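Local atomic coordinates of periplasmic binding protein (Agrobacterium tumefaciens str. B6, PDB entry 5L9G), a protein that binds the opine mannopine in the periplasm and probably delivers it to an ABC transporter for import. Residues Tyr121-Ala126 against Asp246-Thr251; Leu93-Pro98 against Thr112-Ala117; Ala26-Gly31 against Thr56-Ala61. One frame throughout, in Å; residues are numbered along the deposited sequence.

Interaction 1: Tyr121-Ala126 against Asp246-Thr251; sequences YSTLIA and DAQLGT. With MO0 (mannopine), chain C.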
loop_
_atom_site.group_PDB
_atom_site.type_symbol
_atom_site.label_atom_id
_atom_site.label_comp_id
_atom_site.label_asym_id
_atom_site.label_seq_id
_atom_site.Cartn_x
_atom_site.Cartn_y
_atom_site.Cartn_z
ATOM N N TYR A 121 -5.971 2.812 -1.060
ATOM C CA TYR A 121 -5.092 3.135 -2.182
ATOM C C TYR A 121 -5.178 1.988 -3.200
ATOM O O TYR A 121 -5.816 0.967 -2.929
ATOM C CB TYR A 121 -3.649 3.323 -1.686
ATOM C CG TYR A 121 -3.051 2.070 -1.081
ATOM C CD1 TYR A 121 -3.311 1.715 0.244
ATOM C CD2 TYR A 121 -2.213 1.243 -1.827
ATOM C CE1 TYR A 121 -2.776 0.557 0.800
ATOM C CE2 TYR A 121 -1.663 0.090 -1.277
ATOM C CZ TYR A 121 -1.934 -0.237 0.041
ATOM O OH TYR A 121 -1.384 -1.357 0.590
ATOM N N SER A 122 -4.520 2.149 -4.345
ATOM C CA SER A 122 -4.519 1.110 -5.380
ATOM C C SER A 122 -3.094 0.762 -5.769
ATOM O O SER A 122 -2.230 1.648 -5.815
ATOM C CB SER A 122 -5.273 1.580 -6.623
ATOM O OG SER A 122 -6.644 1.867 -6.399
ATOM N N THR A 123 -2.855 -0.525 -6.035
ATOM C CA THR A 123 -1.608 -1.039 -6.605
ATOM C C THR A 123 -2.012 -1.225 -8.067
ATOM O O THR A 123 -2.823 -2.104 -8.369
ATOM C CB THR A 123 -1.188 -2.330 -5.928
ATOM O OG1 THR A 123 -0.942 -2.058 -4.546
ATOM C CG2 THR A 123 0.049 -2.918 -6.555
ATOM N N LEU A 124 -1.535 -0.337 -8.947
ATOM C CA LEU A 124 -2.025 -0.269 -10.317
ATOM C C LEU A 124 -0.929 -0.231 -11.380
ATOM O O LEU A 124 0.241 -0.075 -11.052
ATOM C CB LEU A 124 -2.992 0.968 -10.453
ATOM C CG LEU A 124 -2.461 2.348 -9.974
ATOM C CD1 LEU A 124 -1.336 2.883 -10.888
ATOM C CD2 LEU A 124 -3.590 3.382 -9.963
ATOM N N ILE A 125 -1.343 -0.313 -12.661
ATOM C CA ILE A 125 -0.469 -0.290 -13.840
ATOM C C ILE A 125 -0.328 1.134 -14.349
ATOM O O ILE A 125 -1.330 1.761 -14.667
ATOM C CB ILE A 125 -1.083 -1.184 -14.972
ATOM C CG1 ILE A 125 -1.219 -2.639 -14.519
ATOM C CG2 ILE A 125 -0.287 -1.086 -16.316
ATOM C CD1 ILE A 125 -2.325 -3.422 -15.311
ATOM N N ALA A 126 0.905 1.584 -14.543
ATOM C CA ALA A 126 1.205 2.886 -15.157
ATOM C C ALA A 126 2.173 2.617 -16.296
ATOM O O ALA A 126 2.999 1.703 -16.194
ATOM C CB ALA A 126 1.862 3.829 -14.146
ATOM N N ASP A 246 -7.773 -3.797 -13.274
ATOM C CA ASP A 246 -6.953 -4.862 -12.652
ATOM C C ASP A 246 -6.119 -4.379 -11.465
ATOM O O ASP A 246 -5.196 -5.082 -11.030
ATOM C CB ASP A 246 -6.051 -5.578 -13.682
ATOM C CG ASP A 246 -6.742 -6.609 -14.530
ATOM O OD1 ASP A 246 -7.880 -7.022 -14.165
ATOM O OD2 ASP A 246 -6.142 -7.035 -15.538
ATOM N N ALA A 247 -6.418 -3.179 -10.929
ATOM C CA ALA A 247 -5.663 -2.712 -9.771
ATOM C C ALA A 247 -6.169 -3.416 -8.491
ATOM O O ALA A 247 -7.306 -3.896 -8.433
ATOM C CB ALA A 247 -5.780 -1.198 -9.628
ATOM N N GLN A 248 -5.313 -3.485 -7.478
ATOM C CA GLN A 248 -5.677 -4.067 -6.195
ATOM C C GLN A 248 -6.021 -2.918 -5.251
ATOM O O GLN A 248 -5.217 -1.996 -5.073
ATOM C CB GLN A 248 -4.516 -4.887 -5.616
ATOM C CG GLN A 248 -4.847 -5.531 -4.261
ATOM C CD GLN A 248 -3.660 -6.280 -3.727
ATOM O OE1 GLN A 248 -3.572 -7.476 -3.890
ATOM N NE2 GLN A 248 -2.659 -5.616 -3.227
ATOM N N LEU A 249 -7.220 -2.983 -4.646
ATOM C CA LEU A 249 -7.684 -1.974 -3.688
ATOM C C LEU A 249 -7.125 -2.364 -2.325
ATOM O O LEU A 249 -7.487 -3.411 -1.772
ATOM C CB LEU A 249 -9.236 -1.917 -3.704
ATOM C CG LEU A 249 -9.942 -1.003 -2.680
ATOM C CD1 LEU A 249 -9.488 0.431 -2.811
ATOM C CD2 LEU A 249 -11.457 -1.078 -2.856
ATOM N N GLY A 250 -6.179 -1.566 -1.848
ATOM C CA GLY A 250 -5.511 -1.816 -0.578
ATOM C C GLY A 250 -6.011 -0.934 0.534
ATOM O O GLY A 250 -6.738 0.037 0.294
ATOM N N THR A 251 -5.585 -1.266 1.752
ATOM C CA THR A 251 -5.880 -0.510 2.960
ATOM C C THR A 251 -4.597 -0.352 3.761
ATOM O O THR A 251 -3.912 -1.337 4.043
ATOM C CB THR A 251 -7.002 -1.189 3.785
ATOM O OG1 THR A 251 -8.154 -1.358 2.966
ATOM C CG2 THR A 251 -7.383 -0.390 5.030
HETATM O OAB MO0 C . 3.304 -2.983 5.915
HETATM C CAF MO0 C . 4.567 -2.451 5.624
HETATM C CAG MO0 C . 4.643 -1.799 4.255
HETATM O OAC MO0 C . 4.987 -2.743 3.301
HETATM C CAH MO0 C . 3.437 -0.969 3.888
HETATM O OAM MO0 C . 3.169 -0.010 4.843
HETATM C CAI MO0 C . 3.466 -0.351 2.490
HETATM O OAD MO0 C . 4.533 0.538 2.358
HETATM C CAJ MO0 C . 2.148 0.257 2.107
HETATM O OAE MO0 C . 1.155 -0.728 2.152
HETATM C CAK MO0 C . 2.149 0.994 0.760
HETATM N N MO0 C . 1.575 2.332 0.947
HETATM C CA MO0 C . 1.318 3.032 -0.336
HETATM C C MO0 C . 2.388 4.068 -0.585
HETATM O O MO0 C . 3.380 4.120 0.174
HETATM C CB MO0 C . -0.060 3.646 -0.414
HETATM C CG MO0 C . -0.179 4.927 0.384
HETATM C CD MO0 C . -1.582 5.274 0.739
HETATM O OE1 MO0 C . -2.232 6.242 -0.038
HETATM N NE2 MO0 C . -2.200 4.764 1.688
HETATM O OXT MO0 C . 2.336 4.845 -1.589
HETATM O O HOH W 1 -3.329 -3.089 1.471
HETATM O O HOH W 2 -3.190 -2.159 -3.051
#

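Interaction 2: Leu93-Pro98 against Thr112-Ala117; sequences LEKLDP and TDSFVA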
loop_
_atom_site.group_PDB
_atom_site.type_symbol
_atom_site.label_atom_id
_atom_site.label_comp_id
_atom_site.label_asym_id
_atom_site.label_seq_id
_atom_site.Cartn_x
_atom_site.Cartn_y
_atom_site.Cartn_z
ATOM N N LEU A 93 3.002 -6.673 17.369
ATOM C CA LEU A 93 2.009 -5.625 17.612
ATOM C C LEU A 93 1.374 -5.619 18.992
ATOM O O LEU A 93 1.035 -6.675 19.527
ATOM C CB LEU A 93 0.900 -5.712 16.531
ATOM C CG LEU A 93 1.345 -5.714 15.052
ATOM C CD1 LEU A 93 0.139 -5.709 14.116
ATOM C CD2 LEU A 93 2.260 -4.490 14.723
ATOM N N GLU A 94 1.183 -4.412 19.552
ATOM C CA GLU A 94 0.468 -4.204 20.806
ATOM C C GLU A 94 -1.021 -4.318 20.492
ATOM O O GLU A 94 -1.440 -3.902 19.403
ATOM C CB GLU A 94 0.707 -2.789 21.347
ATOM C CG GLU A 94 2.000 -2.604 22.117
ATOM C CD GLU A 94 2.125 -3.249 23.488
ATOM O OE1 GLU A 94 3.265 -3.293 24.002
ATOM O OE2 GLU A 94 1.102 -3.700 24.052
ATOM N N LYS A 95 -1.822 -4.852 21.435
ATOM C CA LYS A 95 -3.276 -4.888 21.265
ATOM C C LYS A 95 -3.754 -3.461 21.563
ATOM O O LYS A 95 -3.289 -2.852 22.535
ATOM C CB LYS A 95 -3.944 -5.904 22.222
ATOM C CG LYS A 95 -4.443 -7.160 21.519
ATOM C CD LYS A 95 -3.354 -8.224 21.442
ATOM C CE LYS A 95 -3.742 -9.418 20.609
ATOM N NZ LYS A 95 -2.540 -10.172 20.173
ATOM N N LEU A 96 -4.606 -2.901 20.706
ATOM C CA LEU A 96 -5.088 -1.530 20.892
ATOM C C LEU A 96 -6.218 -1.445 21.919
ATOM O O LEU A 96 -6.929 -2.435 22.126
ATOM C CB LEU A 96 -5.521 -0.925 19.540
ATOM C CG LEU A 96 -4.411 -0.795 18.483
ATOM C CD1 LEU A 96 -4.970 -0.352 17.153
ATOM C CD2 LEU A 96 -3.329 0.197 18.915
ATOM N N ASP A 97 -6.388 -0.260 22.556
ATOM C CA ASP A 97 -7.454 0.007 23.534
ATOM C C ASP A 97 -8.825 -0.285 22.887
ATOM O O ASP A 97 -8.956 -0.118 21.667
ATOM C CB ASP A 97 -7.384 1.450 24.067
ATOM C CG ASP A 97 -6.286 1.720 25.093
ATOM O OD1 ASP A 97 -5.593 0.756 25.499
ATOM O OD2 ASP A 97 -6.120 2.896 25.490
ATOM N N PRO A 98 -9.820 -0.778 23.664
ATOM C CA PRO A 98 -11.093 -1.207 23.058
ATOM C C PRO A 98 -11.803 -0.233 22.109
ATOM O O PRO A 98 -12.145 -0.642 20.991
ATOM C CB PRO A 98 -11.972 -1.524 24.268
ATOM C CG PRO A 98 -11.023 -1.906 25.331
ATOM C CD PRO A 98 -9.794 -1.084 25.114
ATOM N N THR A 112 -8.853 -3.909 13.228
ATOM C CA THR A 112 -8.682 -5.176 13.956
ATOM C C THR A 112 -8.355 -4.813 15.403
ATOM O O THR A 112 -8.305 -3.619 15.722
ATOM C CB THR A 112 -7.560 -6.042 13.320
ATOM O OG1 THR A 112 -6.285 -5.489 13.663
ATOM C CG2 THR A 112 -7.692 -6.199 11.797
ATOM N N ASP A 113 -8.083 -5.819 16.271
ATOM C CA ASP A 113 -7.685 -5.539 17.660
ATOM C C ASP A 113 -6.265 -4.924 17.745
ATOM O O ASP A 113 -5.847 -4.520 18.829
ATOM C CB ASP A 113 -7.755 -6.828 18.508
ATOM C CG ASP A 113 -6.859 -7.980 18.060
ATOM O OD1 ASP A 113 -6.014 -7.768 17.160
ATOM O OD2 ASP A 113 -6.990 -9.084 18.625
ATOM N N SER A 114 -5.527 -4.872 16.601
ATOM C CA SER A 114 -4.139 -4.400 16.552
ATOM C C SER A 114 -3.844 -3.397 15.434
ATOM O O SER A 114 -2.680 -3.074 15.199
ATOM C CB SER A 114 -3.216 -5.607 16.397
ATOM O OG SER A 114 -3.436 -6.544 17.438
ATOM N N PHE A 115 -4.873 -2.916 14.737
ATOM C CA PHE A 115 -4.691 -2.063 13.562
ATOM C C PHE A 115 -5.908 -1.187 13.327
ATOM O O PHE A 115 -7.045 -1.672 13.421
ATOM C CB PHE A 115 -4.468 -2.999 12.350
ATOM C CG PHE A 115 -4.439 -2.426 10.948
ATOM C CD1 PHE A 115 -5.616 -2.242 10.230
ATOM C CD2 PHE A 115 -3.232 -2.140 10.324
ATOM C CE1 PHE A 115 -5.585 -1.738 8.918
ATOM C CE2 PHE A 115 -3.201 -1.658 9.014
ATOM C CZ PHE A 115 -4.381 -1.477 8.316
ATOM N N VAL A 116 -5.660 0.086 12.983
ATOM C CA VAL A 116 -6.695 1.066 12.641
ATOM C C VAL A 116 -6.364 1.609 11.244
ATOM O O VAL A 116 -5.308 2.225 11.057
ATOM C CB VAL A 116 -6.865 2.220 13.682
ATOM C CG1 VAL A 116 -7.944 3.199 13.225
ATOM C CG2 VAL A 116 -7.207 1.684 15.068
ATOM N N ALA A 117 -7.273 1.403 10.277
ATOM C CA ALA A 117 -7.087 1.898 8.905
ATOM C C ALA A 117 -6.974 3.425 8.884
ATOM O O ALA A 117 -7.587 4.112 9.715
ATOM C CB ALA A 117 -8.258 1.468 8.028
HETATM O O HOH W 3 -1.068 -8.092 18.645
HETATM O O HOH W 4 -1.478 -2.145 17.379
#

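Interaction 3: Ala26-Gly31 against Thr56-Ala61; sequences ASSGGG and TFQNWA. With MO0 (mannopine), chain C.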
loop_
_atom_site.group_PDB
_atom_site.type_symbol
_atom_site.label_atom_id
_atom_site.label_comp_id
_atom_site.label_asym_id
_atom_site.label_seq_id
_atom_site.Cartn_x
_atom_site.Cartn_y
_atom_site.Cartn_z
ATOM N N ALA A 26 6.393 5.969 12.279
ATOM C CA ALA A 26 7.098 5.632 11.066
ATOM C C ALA A 26 6.191 5.185 9.929
ATOM O O ALA A 26 5.289 4.376 10.134
ATOM C CB ALA A 26 8.163 4.574 11.340
ATOM N N SER A 27 6.446 5.703 8.727
ATOM C CA SER A 27 5.728 5.248 7.533
ATOM C C SER A 27 6.801 4.968 6.458
ATOM O O SER A 27 7.957 4.714 6.822
ATOM C CB SER A 27 4.620 6.216 7.115
ATOM O OG SER A 27 3.876 5.778 5.988
ATOM N N SER A 28 6.460 5.018 5.173
ATOM C CA SER A 28 7.387 4.626 4.117
ATOM C C SER A 28 8.040 5.773 3.320
ATOM O O SER A 28 8.602 5.519 2.248
ATOM C CB SER A 28 6.700 3.644 3.166
ATOM O OG SER A 28 5.746 4.323 2.365
ATOM N N GLY A 29 7.989 6.988 3.859
ATOM C CA GLY A 29 8.642 8.166 3.284
ATOM C C GLY A 29 7.938 8.773 2.090
ATOM O O GLY A 29 6.799 8.406 1.755
ATOM N N GLY A 30 8.615 9.739 1.473
ATOM C CA GLY A 30 8.110 10.410 0.282
ATOM C C GLY A 30 6.792 11.135 0.484
ATOM O O GLY A 30 6.447 11.502 1.628
ATOM N N GLY A 31 6.068 11.318 -0.634
ATOM C CA GLY A 31 4.799 12.049 -0.689
ATOM C C GLY A 31 3.734 11.531 0.270
ATOM O O GLY A 31 2.958 12.317 0.838
ATOM N N THR A 56 11.360 6.241 8.898
ATOM C CA THR A 56 10.831 5.629 7.669
ATOM C C THR A 56 11.315 4.194 7.587
ATOM O O THR A 56 12.402 3.874 8.091
ATOM C CB THR A 56 11.226 6.418 6.385
ATOM O OG1 THR A 56 12.641 6.361 6.251
ATOM C CG2 THR A 56 10.754 7.897 6.388
ATOM N N PHE A 57 10.502 3.329 6.963
ATOM C CA PHE A 57 10.814 1.918 6.758
ATOM C C PHE A 57 9.943 1.389 5.621
ATOM O O PHE A 57 8.898 1.981 5.305
ATOM C CB PHE A 57 10.589 1.086 8.041
ATOM C CG PHE A 57 9.149 0.739 8.356
ATOM C CD1 PHE A 57 8.265 1.710 8.811
ATOM C CD2 PHE A 57 8.666 -0.561 8.154
ATOM C CE1 PHE A 57 6.926 1.390 9.063
ATOM C CE2 PHE A 57 7.338 -0.885 8.435
ATOM C CZ PHE A 57 6.471 0.097 8.872
ATOM N N GLN A 58 10.352 0.264 5.033
ATOM C CA GLN A 58 9.605 -0.318 3.914
ATOM C C GLN A 58 9.011 -1.668 4.222
ATOM O O GLN A 58 7.977 -2.023 3.653
ATOM C CB GLN A 58 10.482 -0.438 2.651
ATOM C CG GLN A 58 11.075 0.869 2.122
ATOM C CD GLN A 58 10.013 1.913 1.830
ATOM O OE1 GLN A 58 8.931 1.610 1.288
ATOM N NE2 GLN A 58 10.295 3.145 2.204
ATOM N N ASN A 59 9.696 -2.465 5.057
ATOM C CA ASN A 59 9.306 -3.854 5.330
ATOM C C ASN A 59 8.913 -4.060 6.792
ATOM O O ASN A 59 9.683 -3.681 7.669
ATOM C CB ASN A 59 10.476 -4.769 4.930
ATOM C CG ASN A 59 10.156 -6.236 4.808
ATOM O OD1 ASN A 59 9.410 -6.810 5.600
ATOM N ND2 ASN A 59 10.755 -6.892 3.832
ATOM N N TRP A 60 7.717 -4.661 7.056
ATOM C CA TRP A 60 7.223 -4.946 8.418
ATOM C C TRP A 60 8.268 -5.725 9.240
ATOM O O TRP A 60 8.300 -5.605 10.469
ATOM C CB TRP A 60 5.892 -5.727 8.374
ATOM C CG TRP A 60 6.067 -7.195 8.103
ATOM C CD1 TRP A 60 6.214 -7.787 6.884
ATOM C CD2 TRP A 60 6.206 -8.241 9.076
ATOM N NE1 TRP A 60 6.402 -9.144 7.035
ATOM C CE2 TRP A 60 6.422 -9.446 8.371
ATOM C CE3 TRP A 60 6.219 -8.269 10.483
ATOM C CZ2 TRP A 60 6.598 -10.675 9.021
ATOM C CZ3 TRP A 60 6.393 -9.489 11.129
ATOM C CH2 TRP A 60 6.585 -10.672 10.402
ATOM N N ALA A 61 9.112 -6.539 8.554
ATOM C CA ALA A 61 10.161 -7.329 9.203
ATOM C C ALA A 61 11.191 -6.456 9.964
ATOM O O ALA A 61 11.848 -6.950 10.881
ATOM C CB ALA A 61 10.844 -8.236 8.188
HETATM O OAB MO0 C . 3.304 -2.983 5.915
HETATM C CAF MO0 C . 4.567 -2.451 5.624
HETATM C CAG MO0 C . 4.643 -1.799 4.255
HETATM O OAC MO0 C . 4.987 -2.743 3.301
HETATM C CAH MO0 C . 3.437 -0.969 3.888
HETATM O OAM MO0 C . 3.169 -0.010 4.843
HETATM C CAI MO0 C . 3.466 -0.351 2.490
HETATM O OAD MO0 C . 4.533 0.538 2.358
HETATM C CAJ MO0 C . 2.148 0.257 2.107
HETATM O OAE MO0 C . 1.155 -0.728 2.152
HETATM C CAK MO0 C . 2.149 0.994 0.760
HETATM N N MO0 C . 1.575 2.332 0.947
HETATM C CA MO0 C . 1.318 3.032 -0.336
HETATM C C MO0 C . 2.388 4.068 -0.585
HETATM O O MO0 C . 3.380 4.120 0.174
HETATM C CB MO0 C . -0.060 3.646 -0.414
HETATM C CG MO0 C . -0.179 4.927 0.384
HETATM C CD MO0 C . -1.582 5.274 0.739
HETATM O OE1 MO0 C . -2.232 6.242 -0.038
HETATM N NE2 MO0 C . -2.200 4.764 1.688
HETATM O OXT MO0 C . 2.336 4.845 -1.589
HETATM O O HOH W 5 7.341 3.376 0.046
#

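Interaction 1: Tyr121-Ala126 against Asp246-Thr251
Tyr121-Ala126 and Ala247-Thr251 run antiparallel as neighbouring strands, their directions 162° apart, with Tyr121-Gly250 and Thr123-Gln248 as hydrogen-bonded pairs and Ser122-Leu249 as the non-hydrogen-bonded pair between them. Each hydrogen-bonded pair is closed by two backbone bonds; in the first, Gly250 N reaches Tyr121 O at 2.8 Å, while the return bond from Tyr121 N to Gly250 O is longer, 3.2 Å. The Tyr121 ring is the main side-chain element, and through it the strand pair supplies a residue of the mannopine pocket. With CG set between the backbone N and the carbonyl carbon (chi1 63°), the ring folds back across the neighbouring strand, and Gly250 CA backs one face in a CH-pi contact, 4.1 Å from the ring centroid. Mannopine lies over the opposite face, its CB 3.4 Å from Tyr121 CG, so the ring is sandwiched between strand and ligand. At the far end, Tyr121 OH comes within 3.0 Å of mannopine OAE; it is hydrogen-bonded to a water that accepts from Thr251 N. A second water joins Thr123 OG1 to Gln248 O, which already accepts from Thr123 N. Farther along the strands, Leu124 CB meets Ala247 CB at 3.6 Å. Trp226 of strand 222-226 meets the Tyr121 ring edge-to-face, that strand bonding to the far side of 121-126, while helix 162-169 packs on Thr123 through Met162 and on Gln248 through Glu164.

Interaction 2: Leu93-Pro98 against Thr112-Ala117
Leu96 CG and Ser114 OG both lie anti to the carbonyl carbon, beside the backbone N (chi1 -62° and -56°): this lays Leu96 CD1 against the Ser114-Phe115 peptide and sets Ser114 OG over the carboxylate of Asp113. Leu96 CD1 lies 3.5 Å from Phe115 N and 3.7 Å from Val116 CG2. Beside it the one direct backbone bond of the contact runs from Leu96 N to Asp113 O, 2.8 Å long and nearly straight at 164°. Thr112-Ser114 form an ST turn, Thr112 OG1 accepting from Ser114 N at 3.1 Å, in the tight connection between strand 111-112 and the antiparallel strand 115-128; the loop 93-98 lies across this hairpin end. Ser114 OG donates to Asp113 OD1 from above the carboxylate plane, and Lys88 of helix 84-89 makes a salt bridge to the same oxygen. Two waters fill in the polar side. One donates to Leu93 O and Ser114 OG and accepts from Lys95 NZ; the other spans Glu94 O and Ser114 O with two donated bonds of 2.7 Å. The bent Lys95 chain runs alongside Asp113, its NZ 4.8 Å from Asp113 OD2. Met267 and Leu270 of helix 263-273 also pack on the Leu96 side chain.

Interaction 3: Ala26-Gly31 against Thr56-Ala61
The carboxyl ends of two neighbouring parallel strands, 23-27 and 52-56, meet at the wall of the mannopine pocket. Ser27 pairs with Thr56 in the parallel sheet, and Ser27 O accepts from Phe57 N at 2.9 Å. Just beyond, the Gln58 side chain bends at chi2 (-56°) and turns back to Ser28, where its NE2 donates to Ser28 O at 2.9 Å; NE2 sits above the plane of the Ser28 carbonyl, whereas Ser28 O lies in the plane of the Gln58 amide. Gln58 OE1 accepts from a water that also bonds Ser28 OG, so both ends of the amide are tied to Ser28, one directly and one through water. Phe57 turns its ring edge to strand 23-27, with Ala26 O 3.6 Å from Phe57 CE1, and Ala26 CB sits 3.8 Å from Phe57 CD1. On the pocket side, Gln58 O accepts from mannopine OAC at 3.1 Å. Ser28 OG lies 3.2 Å from mannopine O, in the carboxylate. Arg229, which also bonds mannopine, takes hold of Gly29 O. Ligand contacts made from loops at the carboxyl ends of parallel strands, each leading into a helix, are characteristic of the alpha/beta lobes of periplasmic binding proteins.

From the N terminus, interaction 3 closes first, bringing the end of strand 23-27 to the end of strand 52-56 around the intervening helix 30-48. Interaction 2 follows and closes a short loop after helix 84-89, folding 93-98 onto the start of strand 115-128. Further along that same strand, interaction 1 makes the longest closure, pairing it with strand 240-256 after 119 intervening residues. The three are in series; none nests in or crosses another. Interactions 1 and 2 touch where Thr251 CG2 packs on Ala117 CB at 3.6 Å. Interactions 1 and 3 do not touch, their centres about 18 Å apart, yet both contact mannopine, and all three reach one sheet.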